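Local structure of dihydroorotate dehydrogenase (Schistosoma mansoni, 6UY4) at residues 136-141 with 300-305. The protein probably catalyses the FMN-dependent oxidation of (S)-dihydroorotate to orotate, with a quinone as electron acceptor, in de novo pyrimidine biosynthesis. Sequence-based numbering, arbitrary orientation.
With FMN (flavin mononucleotide), chain G.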
loop_
_atom_site.group_PDB
_atom_site.type_symbol
_atom_site.label_atom_id
_atom_site.label_comp_id
_atom_site.label_asym_id
_atom_site.label_seq_id
_atom_site.Cartn_x
_atom_site.Cartn_y
_atom_site.Cartn_z
ATOM N N ALA A 136 6.529 -12.610 -7.743
ATOM C CA ALA A 136 6.360 -11.200 -8.052
ATOM C C ALA A 136 5.073 -10.989 -8.840
ATOM O O ALA A 136 4.480 -11.929 -9.376
ATOM C CB ALA A 136 7.558 -10.654 -8.838
ATOM N N VAL A 137 4.647 -9.729 -8.900
ATOM C CA VAL A 137 3.457 -9.322 -9.640
ATOM C C VAL A 137 3.763 -8.019 -10.368
ATOM O O VAL A 137 4.381 -7.111 -9.803
ATOM C CB VAL A 137 2.232 -9.153 -8.712
ATOM C CG1 VAL A 137 1.046 -8.587 -9.482
ATOM C CG2 VAL A 137 1.854 -10.477 -8.064
ATOM N N VAL A 138 3.339 -7.936 -11.627
ATOM C CA VAL A 138 3.420 -6.713 -12.421
ATOM C C VAL A 138 1.997 -6.254 -12.711
ATOM O O VAL A 138 1.197 -7.010 -13.278
ATOM C CB VAL A 138 4.205 -6.929 -13.723
ATOM C CG1 VAL A 138 4.154 -5.675 -14.584
ATOM C CG2 VAL A 138 5.645 -7.317 -13.420
ATOM N N ASN A 139 1.676 -5.019 -12.326
ATOM C CA ASN A 139 0.327 -4.491 -12.465
ATOM C C ASN A 139 0.362 -3.085 -13.046
ATOM O O ASN A 139 1.320 -2.333 -12.845
ATOM C CB ASN A 139 -0.413 -4.468 -11.117
ATOM C CG ASN A 139 -0.188 -3.176 -10.348
ATOM O OD1 ASN A 139 -0.961 -2.224 -10.467
ATOM N ND2 ASN A 139 0.877 -3.137 -9.553
ATOM N N ARG A 140 -0.705 -2.742 -13.769
ATOM C CA ARG A 140 -0.918 -1.400 -14.300
ATOM C C ARG A 140 -2.413 -1.082 -14.218
ATOM O O ARG A 140 -3.070 -0.757 -15.203
ATOM C CB ARG A 140 -0.389 -1.276 -15.729
ATOM C CG ARG A 140 -0.838 -2.386 -16.669
ATOM C CD ARG A 140 -0.512 -2.046 -18.116
ATOM N NE ARG A 140 -0.935 -3.096 -19.040
ATOM C CZ ARG A 140 -0.128 -4.032 -19.531
ATOM N NH1 ARG A 140 1.153 -4.053 -19.188
ATOM N NH2 ARG A 140 -0.601 -4.946 -20.367
ATOM N N CYS A 141 -2.963 -1.180 -13.003
ATOM C CA CYS A 141 -4.401 -1.014 -12.815
ATOM C C CYS A 141 -4.849 0.395 -13.185
ATOM O O CYS A 141 -5.794 0.575 -13.962
ATOM C CB CYS A 141 -4.780 -1.338 -11.370
ATOM S SG CYS A 141 -4.371 -3.019 -10.849
ATOM N N GLY A 300 4.161 -1.542 -16.415
ATOM C CA GLY A 300 3.546 -1.679 -15.114
ATOM C C GLY A 300 4.573 -1.513 -14.012
ATOM O O GLY A 300 5.715 -1.130 -14.251
ATOM N N GLY A 301 4.134 -1.808 -12.794
ATOM C CA GLY A 301 4.979 -1.731 -11.610
ATOM C C GLY A 301 5.264 -3.121 -11.072
ATOM O O GLY A 301 4.376 -3.975 -11.035
ATOM N N LEU A 302 6.509 -3.339 -10.654
ATOM C CA LEU A 302 6.960 -4.638 -10.173
ATOM C C LEU A 302 6.893 -4.670 -8.651
ATOM O O LEU A 302 7.576 -3.891 -7.979
ATOM C CB LEU A 302 8.382 -4.933 -10.651
ATOM C CG LEU A 302 9.009 -6.251 -10.196
ATOM C CD1 LEU A 302 8.163 -7.437 -10.631
ATOM C CD2 LEU A 302 10.425 -6.373 -10.736
ATOM N N SER A 303 6.070 -5.567 -8.116
ATOM C CA SER A 303 5.991 -5.809 -6.687
ATOM C C SER A 303 6.373 -7.254 -6.399
ATOM O O SER A 303 6.368 -8.107 -7.289
ATOM C CB SER A 303 4.586 -5.520 -6.144
ATOM O OG SER A 303 3.610 -6.316 -6.794
ATOM N N GLY A 304 6.711 -7.520 -5.147
ATOM C CA GLY A 304 7.111 -8.845 -4.720
ATOM C C GLY A 304 8.553 -8.871 -4.250
ATOM O O GLY A 304 9.181 -7.837 -3.992
ATOM N N ARG A 305 9.081 -10.093 -4.148
ATOM C CA ARG A 305 10.433 -10.277 -3.630
ATOM C C ARG A 305 11.506 -9.494 -4.384
ATOM O O ARG A 305 12.413 -8.965 -3.721
ATOM C CB ARG A 305 10.772 -11.772 -3.602
ATOM C CG ARG A 305 9.689 -12.637 -2.980
ATOM C CD ARG A 305 10.244 -13.970 -2.509
ATOM N NE ARG A 305 11.128 -13.813 -1.357
ATOM C CZ ARG A 305 11.697 -14.822 -0.706
ATOM N NH1 ARG A 305 11.475 -16.071 -1.093
ATOM N NH2 ARG A 305 12.486 -14.584 0.333
HETATM N N1 FMN G . -0.446 1.204 -3.865
HETATM C C2 FMN G . -1.207 2.332 -3.629
HETATM O O2 FMN G . -0.754 3.246 -2.943
HETATM N N3 FMN G . -2.476 2.437 -4.161
HETATM C C4 FMN G . -2.991 1.416 -4.932
HETATM O O4 FMN G . -4.122 1.511 -5.406
HETATM C C4A FMN G . -2.229 0.279 -5.173
HETATM N N5 FMN G . -2.738 -0.745 -5.944
HETATM C C5A FMN G . -1.982 -1.874 -6.179
HETATM C C6 FMN G . -2.504 -2.904 -6.956
HETATM C C7 FMN G . -1.748 -4.043 -7.200
HETATM C C7M FMN G . -2.315 -5.150 -8.040
HETATM C C8 FMN G . -0.468 -4.155 -6.666
HETATM C C8M FMN G . 0.350 -5.385 -6.927
HETATM C C9 FMN G . 0.052 -3.124 -5.890
HETATM C C9A FMN G . -0.702 -1.981 -5.642
HETATM N N10 FMN G . -0.193 -0.953 -4.868
HETATM C C10 FMN G . -0.953 0.176 -4.636
HETATM C "C1'" FMN G . 1.184 -1.040 -4.282
HETATM C "C2'" FMN G . 1.146 -1.734 -2.926
HETATM O "O2'" FMN G . 0.227 -1.081 -2.079
HETATM C "C3'" FMN G . 2.519 -1.715 -2.268
HETATM O "O3'" FMN G . 3.013 -0.394 -2.246
HETATM C "C4'" FMN G . 3.519 -2.616 -2.985
HETATM O "O4'" FMN G . 2.853 -3.628 -3.708
HETATM C "C5'" FMN G . 4.427 -3.253 -1.947
HETATM O "O5'" FMN G . 5.193 -4.284 -2.518
HETATM P P FMN G . 4.949 -5.792 -2.016
HETATM O O1P FMN G . 5.936 -6.687 -2.722
HETATM O O2P FMN G . 5.121 -5.882 -0.518
HETATM O O3P FMN G . 3.550 -6.204 -2.396
#
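Val-137 and Ser-303 form a hydrogen-bonded antiparallel pair between strands 136-139 and 301-304. Val-137 N donates to Ser-303 O over 2.9 Å, from above the carbonyl plane. In return Ser-303 N reaches Val-137 O at 2.8 Å, almost straight at the hydrogen (178°). The next hydrogen-bonded pair, Asn-139 and Gly-301, repeats the exchange: Gly-301 N lies 2.9 Å from Asn-139 O, whereas Asn-139 N to Gly-301 O, with the donor in the carbonyl plane, is longer at 3.2 Å. The intervening Val-138 and Leu-302 turn their backbone polar groups outward, to Phe-129 and Thr-274 respectively, which places both segments in the middle of a small four-stranded antiparallel sheet. This sheet is separate from the eight parallel strands of the TIM barrel and lies beside the dimethylbenzene end of the flavin. Val-137, Asn-139 and Ser-303 project from its FMN side. The amide of Asn-139 lies against the benzenoid ring, ND2 being 3.3 Å from FMN C8, and its OD1 accepts a weak bond from Cys-141 N. Ser-303 has OG between its backbone N and carbonyl carbon (chi1 58°), near Val-137 O and FMN C8M; this hydroxyl is hydrogen-bonded to Thr-355 OG1. Beyond it, Gly-304 N donates to the phosphate oxygen FMN O1P (2.7 Å), a bond bent to 131° at the hydrogen, and Gly-333 N also serves FMN. On the other face, Leu-302 CD1 touches both Ala-136 CB, at 3.7 Å, and Val-138 CG2. At the far end Gly-300 CA packs against Arg-140 CB, while Arg-140 NH1 is satisfied by the carbonyls of Tyr-299 and Ala-286.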